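Local coordinates for protein uncharacterized metal-dependent hydrolase (Pyrococcus furiosus, PDB 3ICJ) that probably hydrolyses carbon-nitrogen bonds other than peptide bonds, as a zinc-dependent member of the amidohydrolase family whose natural substrate is not established, at residues G57-I60 with L66-G69; K189-D192 with I197-E200; S110-D115 with I224-E229; L273-E278 with I335-P340. One frame throughout, in Å; residues are numbered along the deposited sequence. Where two conformers were deposited one is given.

Contact 1 of 4, residues G57-I60 with L66-G69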
loop_
_atom_site.group_PDB
_atom_site.type_symbol
_atom_site.label_atom_id
_atom_site.label_comp_id
_atom_site.label_asym_id
_atom_site.label_seq_id
_atom_site.Cartn_x
_atom_site.Cartn_y
_atom_site.Cartn_z
ATOM N N GLY A 57 -12.190 1.624 -30.364
ATOM C CA GLY A 57 -13.377 0.905 -29.871
ATOM C C GLY A 57 -13.030 -0.275 -28.982
ATOM O O GLY A 57 -12.047 -0.983 -29.232
ATOM N N LEU A 58 -13.841 -0.493 -27.943
ATOM C CA LEU A 58 -13.607 -1.586 -27.008
ATOM C C LEU A 58 -14.898 -2.305 -26.707
ATOM O O LEU A 58 -15.855 -1.685 -26.232
ATOM C CB LEU A 58 -13.000 -1.050 -25.706
ATOM C CG LEU A 58 -12.327 -2.049 -24.770
ATOM C CD1 LEU A 58 -11.047 -2.564 -25.378
ATOM C CD2 LEU A 58 -12.065 -1.388 -23.409
ATOM N N VAL A 59 -14.933 -3.607 -26.993
ATOM C CA VAL A 59 -16.063 -4.441 -26.594
ATOM C C VAL A 59 -15.738 -5.269 -25.348
ATOM O O VAL A 59 -14.725 -5.973 -25.294
ATOM C CB VAL A 59 -16.547 -5.377 -27.737
ATOM C CG1 VAL A 59 -17.816 -6.127 -27.319
ATOM C CG2 VAL A 59 -16.824 -4.580 -28.991
ATOM N N ILE A 60 -16.629 -5.184 -24.363
ATOM C CA ILE A 60 -16.493 -5.839 -23.082
ATOM C C ILE A 60 -17.686 -6.758 -22.861
ATOM O O ILE A 60 -18.821 -6.374 -23.150
ATOM C CB ILE A 60 -16.431 -4.775 -21.959
ATOM C CG1 ILE A 60 -15.123 -3.984 -22.051
ATOM C CG2 ILE A 60 -16.556 -5.407 -20.588
ATOM C CD1 ILE A 60 -15.284 -2.535 -21.653
ATOM N N LEU A 66 -13.381 -8.280 -25.019
ATOM C CA LEU A 66 -13.744 -9.197 -26.087
ATOM C C LEU A 66 -13.037 -8.793 -27.384
ATOM O O LEU A 66 -12.610 -9.646 -28.175
ATOM C CB LEU A 66 -15.269 -9.149 -26.295
ATOM C CG LEU A 66 -15.760 -10.011 -27.462
ATOM C CD1 LEU A 66 -15.579 -11.474 -27.091
ATOM C CD2 LEU A 66 -17.166 -9.721 -27.837
ATOM N N TYR A 67 -12.942 -7.480 -27.593
ATOM C CA TYR A 67 -12.374 -6.901 -28.809
ATOM C C TYR A 67 -11.780 -5.524 -28.478
ATOM O O TYR A 67 -12.395 -4.717 -27.780
ATOM C CB TYR A 67 -13.469 -6.791 -29.918
ATOM C CG TYR A 67 -12.999 -6.085 -31.171
ATOM C CD1 TYR A 67 -12.236 -6.758 -32.129
ATOM C CD2 TYR A 67 -13.275 -4.732 -31.374
ATOM C CE1 TYR A 67 -11.771 -6.092 -33.262
ATOM C CE2 TYR A 67 -12.828 -4.064 -32.496
ATOM C CZ TYR A 67 -12.072 -4.741 -33.434
ATOM O OH TYR A 67 -11.628 -4.065 -34.558
ATOM N N ALA A 68 -10.594 -5.261 -29.014
ATOM C CA ALA A 68 -9.981 -3.932 -28.986
ATOM C C ALA A 68 -9.509 -3.594 -30.408
ATOM O O ALA A 68 -8.694 -4.326 -30.978
ATOM C CB ALA A 68 -8.798 -3.922 -27.999
ATOM N N GLY A 69 -10.053 -2.525 -31.004
ATOM C CA GLY A 69 -9.734 -2.187 -32.407
ATOM C C GLY A 69 -10.547 -1.010 -32.898
ATOM O O GLY A 69 -10.781 -0.065 -32.138
#
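Val59 O takes two backbone N-H groups at once, from the consecutive residues Leu66 and Tyr67, so that two residues of one strand face a single residue of the other: a classic beta bulge. The two bonds are unequal, Leu66 N to Val59 O at 2.7 Å and Tyr67 N to Val59 O at 3.3 Å, and both donors are tilted about 20° from the carbonyl plane. Beyond the bulge the antiparallel ladder is regular. Val59 N donates to Tyr67 O, Leu58 faces Ala68 as a non-hydrogen-bonded pair, and Gly57 and Gly69 exchange both of their N-H groups, with Gly69 N meeting Gly57 O at 3.1 Å almost straight.

At the bulge Val59 meets the side chains of both residues. Val59 CG1 stands anti to the backbone N (chi1 -174°), and this brings it alongside Leu66 CD2, 3.7 Å away, the two side chains pointing the same way. Against Tyr67 the valine lies obliquely, its CB 4.0 Å from Tyr67 CB, while the Tyr67 side chain touches Thr73 and Ile77 of helix 71-81. On the other face Leu58 CD1 rests 3.7 Å from the methyl CB of Ala68, and the same CD1 lies 3.5 Å from Tyr67 O.

Strand 57-61 also pairs with strand 37-41, where Val59 touches Met37 and Ala39. The contact is thus a bulged beta hairpin, strands 57-61 and 64-69, at the border of a small mixed sheet beside helix 71-81.

Contact 2 of 4, residues K189-D192 with I197-E200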
loop_
_atom_site.group_PDB
_atom_site.type_symbol
_atom_site.label_atom_id
_atom_site.label_comp_id
_atom_site.label_asym_id
_atom_site.label_seq_id
_atom_site.Cartn_x
_atom_site.Cartn_y
_atom_site.Cartn_z
ATOM N N LYS A 189 8.571 3.170 31.655
ATOM C CA LYS A 189 9.034 4.553 31.465
ATOM C C LYS A 189 8.449 5.221 30.198
ATOM O O LYS A 189 8.601 6.429 29.999
ATOM C CB LYS A 189 10.572 4.633 31.512
ATOM C CG LYS A 189 11.310 3.516 30.794
ATOM C CD LYS A 189 11.635 3.861 29.349
ATOM C CE LYS A 189 12.839 3.069 28.873
ATOM N NZ LYS A 189 13.101 3.291 27.431
ATOM N N ASP A 190 7.755 4.432 29.369
ATOM C CA ASP A 190 7.103 4.933 28.160
ATOM C C ASP A 190 5.617 5.257 28.374
ATOM O O ASP A 190 4.932 5.717 27.451
ATOM C CB ASP A 190 7.236 3.912 27.020
ATOM C CG ASP A 190 8.683 3.587 26.671
ATOM O OD1 ASP A 190 9.550 4.485 26.767
ATOM O OD2 ASP A 190 8.942 2.428 26.279
ATOM N N PHE A 191 5.108 4.992 29.575
ATOM C CA PHE A 191 3.684 5.213 29.858
ATOM C C PHE A 191 3.546 6.064 31.105
ATOM O O PHE A 191 4.042 5.704 32.179
ATOM C CB PHE A 191 2.923 3.871 29.963
ATOM C CG PHE A 191 1.433 3.987 30.317
ATOM C CD1 PHE A 191 0.623 5.013 29.801
ATOM C CD2 PHE A 191 0.838 3.022 31.137
ATOM C CE1 PHE A 191 -0.750 5.083 30.112
ATOM C CE2 PHE A 191 -0.533 3.087 31.464
ATOM C CZ PHE A 191 -1.328 4.124 30.945
ATOM N N ASP A 192 2.914 7.220 30.933
ATOM C CA ASP A 192 2.546 8.077 32.064
ATOM C C ASP A 192 1.047 7.902 32.285
ATOM O O ASP A 192 0.223 8.472 31.561
ATOM C CB ASP A 192 2.899 9.546 31.783
ATOM C CG ASP A 192 4.390 9.779 31.623
ATOM O OD1 ASP A 192 5.204 8.951 32.085
ATOM O OD2 ASP A 192 4.753 10.814 31.033
ATOM N N ILE A 197 -0.445 9.513 28.625
ATOM C CA ILE A 197 0.470 9.726 27.509
ATOM C C ILE A 197 1.365 8.488 27.289
ATOM O O ILE A 197 1.953 7.967 28.236
ATOM C CB ILE A 197 1.279 11.056 27.703
ATOM C CG1 ILE A 197 0.372 12.259 27.404
ATOM C CG2 ILE A 197 2.576 11.069 26.863
ATOM C CD1 ILE A 197 0.898 13.599 27.875
ATOM N N VAL A 198 1.474 8.044 26.045
ATOM C CA VAL A 198 2.363 6.943 25.696
ATOM C C VAL A 198 3.416 7.304 24.654
ATOM O O VAL A 198 3.175 8.098 23.767
ATOM C CB VAL A 198 1.600 5.703 25.210
ATOM C CG1 VAL A 198 0.873 5.041 26.350
ATOM C CG2 VAL A 198 0.659 6.065 24.098
ATOM N N ARG A 199 4.583 6.696 24.785
ATOM C CA ARG A 199 5.712 6.963 23.913
ATOM C C ARG A 199 6.293 5.652 23.418
ATOM O O ARG A 199 6.056 4.619 24.003
ATOM C CB ARG A 199 6.797 7.729 24.670
ATOM C CG ARG A 199 6.385 9.099 25.116
ATOM C CD ARG A 199 7.410 9.728 26.030
ATOM N NE ARG A 199 7.498 9.044 27.306
ATOM C CZ ARG A 199 6.800 9.374 28.383
ATOM N NH1 ARG A 199 5.952 10.385 28.347
ATOM N NH2 ARG A 199 6.953 8.685 29.494
ATOM N N GLU A 200 7.072 5.719 22.345
ATOM C CA GLU A 200 7.952 4.633 21.952
ATOM C C GLU A 200 7.296 3.267 22.048
ATOM O O GLU A 200 6.338 2.999 21.356
ATOM C CB GLU A 200 9.256 4.669 22.742
ATOM C CG GLU A 200 10.086 5.886 22.466
ATOM C CD GLU A 200 11.409 5.889 23.208
ATOM O OE1 GLU A 200 11.791 4.849 23.770
ATOM O OE2 GLU A 200 12.074 6.939 23.224
HETATM O O HOH W 1 9.775 7.321 27.135
#
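Arg199 reaches across the hairpin to Asp192 and to the carbonyl of Lys189. Its CB lies 3.9 Å from Asp190 O, the atom that also accepts the backbone N-H of Arg199. The chain then bends at chi3 (-68°), and Asp190 O lies over one face of the guanidinium, offset toward the rim. NE donates to a water that in turn donates to Asp190 OD1 and Lys189 O. Arg199 NH2 meets Lys189 O directly at 2.8 Å, in the guanidinium plane, and also Asp192 OD1 at 3.1 Å. Arg199 NH1 donates to Asp192 OD2 at 3.0 Å, completing an end-on salt bridge. The two flat groups are turned 56° apart, and both carboxylate oxygens are met from above their own plane.

With a leucine in place of Arg199, Asp192 would probably lose its charged mate and Lys189 O its direct donor, leaving the turn into the hairpin less firmly held.

On the face of the hairpin that carries Phe191 and Val198, Phe191 CD1 packs 3.5 Å from Val198 CG1, and Ile197 O lies at the edge of the phenyl ring. Strand 191-192 closes one border of the mixed sheet; strand 197-199 pairs on its other side with strand 172-175, and Val198 touches Leu203 and Ser206 of helix 200-214.

Contact 3 of 4, residues S110-D115 with I224-E229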
loop_
_atom_site.group_PDB
_atom_site.type_symbol
_atom_site.label_atom_id
_atom_site.label_comp_id
_atom_site.label_asym_id
_atom_site.label_seq_id
_atom_site.Cartn_x
_atom_site.Cartn_y
_atom_site.Cartn_z
ATOM N N SER A 110 -7.466 5.739 8.851
ATOM C CA SER A 110 -6.941 7.091 8.624
ATOM C C SER A 110 -7.977 8.072 8.077
ATOM O O SER A 110 -7.997 9.245 8.473
ATOM C CB SER A 110 -5.715 7.044 7.713
ATOM O OG SER A 110 -4.607 6.539 8.432
ATOM N N LEU A 111 -8.831 7.595 7.172
ATOM C CA LEU A 111 -9.935 8.400 6.629
ATOM C C LEU A 111 -11.006 8.750 7.685
ATOM O O LEU A 111 -11.629 9.807 7.604
ATOM C CB LEU A 111 -10.583 7.682 5.430
ATOM C CG LEU A 111 -9.647 7.466 4.234
ATOM C CD1 LEU A 111 -10.172 6.358 3.284
ATOM C CD2 LEU A 111 -9.363 8.767 3.495
ATOM N N GLU A 112 -11.214 7.849 8.650
ATOM C CA GLU A 112 -12.177 8.034 9.746
ATOM C C GLU A 112 -11.682 8.893 10.903
ATOM O O GLU A 112 -12.492 9.351 11.703
ATOM C CB GLU A 112 -12.573 6.680 10.344
ATOM C CG GLU A 112 -13.936 6.161 9.946
ATOM C CD GLU A 112 -13.882 5.261 8.739
ATOM O OE1 GLU A 112 -14.184 4.057 8.892
ATOM O OE2 GLU A 112 -13.529 5.750 7.640
ATOM N N MET A 113 -10.366 9.077 11.017
ATOM C CA MET A 113 -9.775 9.725 12.179
ATOM C C MET A 113 -10.195 11.182 12.275
ATOM O O MET A 113 -10.432 11.841 11.258
ATOM C CB MET A 113 -8.244 9.624 12.152
ATOM C CG MET A 113 -7.702 8.281 12.606
ATOM S SD MET A 113 -6.010 8.357 13.207
ATOM C CE MET A 113 -5.099 8.589 11.724
ATOM N N VAL A 114 -10.319 11.669 13.504
ATOM C CA VAL A 114 -10.594 13.085 13.728
ATOM C C VAL A 114 -9.320 13.884 13.446
ATOM O O VAL A 114 -8.272 13.610 14.029
ATOM C CB VAL A 114 -11.130 13.352 15.170
ATOM C CG1 VAL A 114 -11.249 14.860 15.435
ATOM C CG2 VAL A 114 -12.490 12.672 15.378
ATOM N N ASP A 115 -9.428 14.857 12.543
ATOM C CA ASP A 115 -8.322 15.747 12.160
ATOM C C ASP A 115 -8.111 16.896 13.165
ATOM O O ASP A 115 -8.943 17.805 13.264
ATOM C CB ASP A 115 -8.594 16.308 10.754
ATOM C CG ASP A 115 -7.363 16.932 10.102
ATOM O OD1 ASP A 115 -6.333 17.152 10.780
ATOM O OD2 ASP A 115 -7.437 17.213 8.886
ATOM N N ILE A 224 -12.249 -1.165 5.678
ATOM C CA ILE A 224 -11.954 -1.656 4.357
ATOM C C ILE A 224 -12.901 -1.043 3.328
ATOM O O ILE A 224 -12.453 -0.626 2.260
ATOM C CB ILE A 224 -11.970 -3.218 4.306
ATOM C CG1 ILE A 224 -10.785 -3.757 5.114
ATOM C CG2 ILE A 224 -11.926 -3.710 2.858
ATOM C CD1 ILE A 224 -10.915 -5.234 5.522
ATOM N N GLU A 225 -14.194 -0.968 3.658
ATOM C CA GLU A 225 -15.153 -0.296 2.759
ATOM C C GLU A 225 -14.894 1.205 2.539
ATOM O O GLU A 225 -15.067 1.695 1.411
ATOM C CB GLU A 225 -16.595 -0.522 3.187
ATOM C CG GLU A 225 -17.098 -1.939 2.896
ATOM C CD GLU A 225 -18.567 -2.140 3.260
ATOM O OE1 GLU A 225 -19.381 -2.448 2.360
ATOM O OE2 GLU A 225 -18.901 -2.008 4.454
ATOM N N SER A 226 -14.480 1.921 3.585
ATOM C CA SER A 226 -14.072 3.340 3.433
ATOM C C SER A 226 -12.850 3.518 2.520
ATOM O O SER A 226 -12.854 4.427 1.676
ATOM C CB SER A 226 -13.780 4.017 4.779
ATOM O OG SER A 226 -14.875 3.892 5.665
ATOM N N ALA A 227 -11.808 2.696 2.717
ATOM C CA ALA A 227 -10.625 2.664 1.834
ATOM C C ALA A 227 -10.980 2.362 0.383
ATOM O O ALA A 227 -10.471 3.008 -0.534
ATOM C CB ALA A 227 -9.600 1.635 2.328
ATOM N N GLN A 228 -11.845 1.364 0.189
ATOM C CA GLN A 228 -12.260 0.931 -1.139
ATOM C C GLN A 228 -13.001 2.046 -1.890
ATOM O O GLN A 228 -12.699 2.305 -3.058
ATOM C CB GLN A 228 -13.099 -0.341 -1.034
ATOM C CG GLN A 228 -13.971 -0.633 -2.217
ATOM C CD GLN A 228 -14.685 -1.961 -2.037
ATOM O OE1 GLN A 228 -14.136 -3.004 -2.362
ATOM N NE2 GLN A 228 -15.911 -1.923 -1.506
ATOM N N GLU A 229 -13.931 2.719 -1.212
ATOM C CA GLU A 229 -14.611 3.892 -1.787
ATOM C C GLU A 229 -13.656 5.011 -2.186
ATOM O O GLU A 229 -13.817 5.616 -3.241
ATOM C CB GLU A 229 -15.702 4.441 -0.855
ATOM C CG GLU A 229 -16.935 3.560 -0.779
ATOM C CD GLU A 229 -17.515 3.198 -2.162
ATOM O OE1 GLU A 229 -17.780 4.109 -2.970
ATOM O OE2 GLU A 229 -17.715 1.999 -2.444
#
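Leu111 lays its CD1 methyl against the backbone of helix 217-233, 3.7 Å from Ser226 O and 4.0 Å from Ala227 CA. CG stands anti to the carbonyl carbon (chi1 -63°), which sets the branch against the neighbouring helix, where it also touches His230.

One residue on, Glu112 bends at chi2 (93°) and brings its carboxylate to Ser226. Glu112 OE2 lies 3.0 Å from Ser226 OG, with OE1 a little farther from the hydroxyl. The hydroxyl is also within hydrogen-bonding reach of His222 O, one turn earlier in its own helix, and its single proton could go to either acceptor. The firmer partner of the carboxylate is His222, whose ND1 is bonded to OE1, so the glutamate meets two side chains on successive turns of one helix.

Both helices belong to what is probably the beta/alpha barrel of the amidohydrolase family: helix 104-112 follows strand 92-102, with zinc ligand His101 near the strand's end and His103 just past it, and helix 217-233 leads into the parallel neighbour, strand 236-244. The side chain of Ala227 is about 8 Å from that of His103 and about 14 Å from a bound zinc ion. An alanine in place of Glu112 is likely to leave His222 without its carboxylate partner and to take from Ser226 OG one of its two possible acceptors. Past Glu112 the chain turns into strand 114-115, where Val114 pairs with Phe138 and Phe140.

Contact 4 of 4, residues L273-E278 with I335-P340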
loop_
_atom_site.group_PDB
_atom_site.type_symbol
_atom_site.label_atom_id
_atom_site.label_comp_id
_atom_site.label_asym_id
_atom_site.label_seq_id
_atom_site.Cartn_x
_atom_site.Cartn_y
_atom_site.Cartn_z
ATOM N N LEU A 273 -1.066 -16.336 10.371
ATOM C CA LEU A 273 -2.183 -17.041 9.752
ATOM C C LEU A 273 -1.836 -18.395 9.115
ATOM O O LEU A 273 -2.749 -19.150 8.808
ATOM C CB LEU A 273 -2.901 -16.147 8.717
ATOM C CG LEU A 273 -3.831 -15.129 9.395
ATOM C CD1 LEU A 273 -4.199 -14.009 8.434
ATOM C CD2 LEU A 273 -5.083 -15.860 9.868
ATOM N N LEU A 274 -0.552 -18.697 8.911
ATOM C CA LEU A 274 -0.140 -19.991 8.316
ATOM C C LEU A 274 -0.612 -21.250 9.051
ATOM O O LEU A 274 -0.958 -22.242 8.395
ATOM C CB LEU A 274 1.370 -20.063 8.088
ATOM C CG LEU A 274 1.907 -19.182 6.953
ATOM C CD1 LEU A 274 3.398 -18.933 7.150
ATOM C CD2 LEU A 274 1.614 -19.780 5.588
ATOM N N ASP A 275 -0.629 -21.220 10.390
ATOM C CA ASP A 275 -1.140 -22.342 11.165
ATOM C C ASP A 275 -2.571 -22.751 10.767
ATOM O O ASP A 275 -2.831 -23.932 10.557
ATOM C CB ASP A 275 -1.106 -22.063 12.671
ATOM C CG ASP A 275 0.300 -22.045 13.260
ATOM O OD1 ASP A 275 1.283 -22.506 12.640
ATOM O OD2 ASP A 275 0.410 -21.552 14.393
ATOM N N LYS A 276 -3.480 -21.775 10.650
ATOM C CA LYS A 276 -4.878 -22.051 10.320
ATOM C C LYS A 276 -5.044 -22.462 8.858
ATOM O O LYS A 276 -5.844 -23.357 8.556
ATOM C CB LYS A 276 -5.777 -20.848 10.656
ATOM C CG LYS A 276 -6.022 -20.658 12.158
ATOM C CD LYS A 276 -6.863 -19.417 12.414
ATOM C CE LYS A 276 -7.081 -19.228 13.918
ATOM N NZ LYS A 276 -8.061 -18.139 14.207
ATOM N N LEU A 277 -4.257 -21.838 7.971
ATOM C CA LEU A 277 -4.228 -22.226 6.553
ATOM C C LEU A 277 -3.786 -23.689 6.341
ATOM O O LEU A 277 -4.463 -24.443 5.631
ATOM C CB LEU A 277 -3.380 -21.253 5.711
ATOM C CG LEU A 277 -3.760 -19.772 5.543
ATOM C CD1 LEU A 277 -3.022 -19.170 4.326
ATOM C CD2 LEU A 277 -5.241 -19.566 5.371
ATOM N N GLU A 278 -2.687 -24.080 6.988
ATOM C CA GLU A 278 -2.155 -25.454 6.928
ATOM C C GLU A 278 -3.107 -26.515 7.464
ATOM O O GLU A 278 -3.120 -27.649 6.964
ATOM C CB GLU A 278 -0.803 -25.552 7.658
ATOM C CG GLU A 278 0.281 -24.797 6.952
ATOM C CD GLU A 278 1.585 -24.776 7.695
ATOM O OE1 GLU A 278 1.617 -25.125 8.896
ATOM O OE2 GLU A 278 2.595 -24.411 7.062
ATOM N N ILE A 335 9.107 -19.144 3.688
ATOM C CA ILE A 335 9.062 -19.527 2.270
ATOM C C ILE A 335 8.791 -21.030 2.093
ATOM O O ILE A 335 7.995 -21.434 1.238
ATOM C CB ILE A 335 10.358 -19.110 1.497
ATOM C CG1 ILE A 335 10.457 -17.589 1.392
ATOM C CG2 ILE A 335 10.379 -19.705 0.099
ATOM C CD1 ILE A 335 11.837 -17.099 0.860
ATOM N N GLU A 336 9.425 -21.862 2.909
ATOM C CA GLU A 336 9.222 -23.299 2.769
ATOM C C GLU A 336 7.803 -23.722 3.151
ATOM O O GLU A 336 7.312 -24.743 2.671
ATOM C CB GLU A 336 10.273 -24.086 3.560
ATOM C CG GLU A 336 11.679 -23.966 2.975
ATOM C CD GLU A 336 11.795 -24.574 1.580
ATOM O OE1 GLU A 336 11.211 -25.652 1.327
ATOM O OE2 GLU A 336 12.489 -23.981 0.736
ATOM N N ARG A 337 7.154 -22.939 4.009
ATOM C CA ARG A 337 5.758 -23.158 4.357
ATOM C C ARG A 337 4.826 -22.608 3.273
ATOM O O ARG A 337 3.733 -23.142 3.061
ATOM C CB ARG A 337 5.422 -22.503 5.707
ATOM C CG ARG A 337 6.044 -23.166 6.931
ATOM C CD ARG A 337 5.683 -22.382 8.205
ATOM N NE ARG A 337 4.355 -22.741 8.718
ATOM C CZ ARG A 337 3.781 -22.208 9.795
ATOM N NH1 ARG A 337 4.386 -21.239 10.484
ATOM N NH2 ARG A 337 2.585 -22.631 10.171
ATOM N N ALA A 338 5.250 -21.535 2.593
ATOM C CA ALA A 338 4.443 -20.931 1.525
ATOM C C ALA A 338 4.435 -21.778 0.250
ATOM O O ALA A 338 3.415 -21.862 -0.427
ATOM C CB ALA A 338 4.912 -19.490 1.226
ATOM N N LYS A 339 5.580 -22.385 -0.063
ATOM C CA LYS A 339 5.753 -23.248 -1.238
ATOM C C LYS A 339 4.635 -24.301 -1.478
ATOM O O LYS A 339 3.945 -24.205 -2.500
ATOM C CB LYS A 339 7.124 -23.922 -1.229
ATOM C CG LYS A 339 8.285 -23.075 -1.698
ATOM C CD LYS A 339 9.513 -23.969 -1.631
ATOM C CE LYS A 339 10.697 -23.352 -2.290
ATOM N NZ LYS A 339 11.917 -24.124 -1.891
ATOM N N PRO A 340 4.400 -25.251 -0.540
ATOM C CA PRO A 340 3.355 -26.213 -0.945
ATOM C C PRO A 340 1.918 -25.633 -0.912
ATOM O O PRO A 340 1.029 -26.223 -1.501
ATOM C CB PRO A 340 3.515 -27.363 0.060
ATOM C CG PRO A 340 4.013 -26.703 1.296
ATOM C CD PRO A 340 4.892 -25.546 0.822
HETATM O O HOH W 2 3.084 -25.197 4.755
#
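The guanidinium of Arg337 has Leu274 CB over one face, 3.5 Å above its plane and offset toward the rim, while the carboxylates of Asp275 and Glu278 stand at its edge. Glu278 is gripped side-on: Arg337 NE meets OE2 of Glu278 at 2.9 Å and NH2 meets OE1 at 3.0 Å, both fairly straight. The two planes are 56° apart, and each glutamate oxygen is approached from above the carboxylate. Asp275 OD1 takes a second hydrogen of Arg337 NH2 at 2.8 Å, on its anti side and somewhat out of the carboxylate plane, and its carboxylate is turned 38° from the guanidinium.

Arg337 NH2 thus serves two acids, and the three residues form a salt-bridge network in which the positive charge probably offsets much of the repulsion between Asp275 and Glu278. The arginine arrives there by a bend at chi3 (82°), which swings the group across to helix 274-280. A water also bridges the helices, donating to Glu278 OE2 and to Arg337 O. With acids at the edge and Leu274 on a face, the guanidinium is probably held from turning.

The network ties helix 274-280 to the C-terminal part of helix 328-338. The side chain of Leu274 also touches Leu341, in the loop after helix 328-338; Leu273 packs on Leu249 of helix 246-257, and Ile335 rests against Phe362 and Ala365 of helix 352-365.

Along the chain contact 1 comes first; contact 3 then opens at 110-115 and closes only at 224-229, so the hairpin of contact 2 falls within its span, and contact 4 follows. Contacts 1 and 2 lie on opposite sides of the chain's centre, their centres about 59 Å apart, each a hairpin at the border of its own mixed sheet. Strand 114-115, at the end of segment 110-115, is the other outermost strand of the sheet whose edge contact 2 forms; the centres of contacts 2 and 3 are about 27 Å apart. Contacts 3 and 4 join helices, with nearest atoms about 11 Å apart. Contact 3 comes near a zinc ligand, whereas contacts 1, 2 and 4 pack parts of the fold away from the metal site.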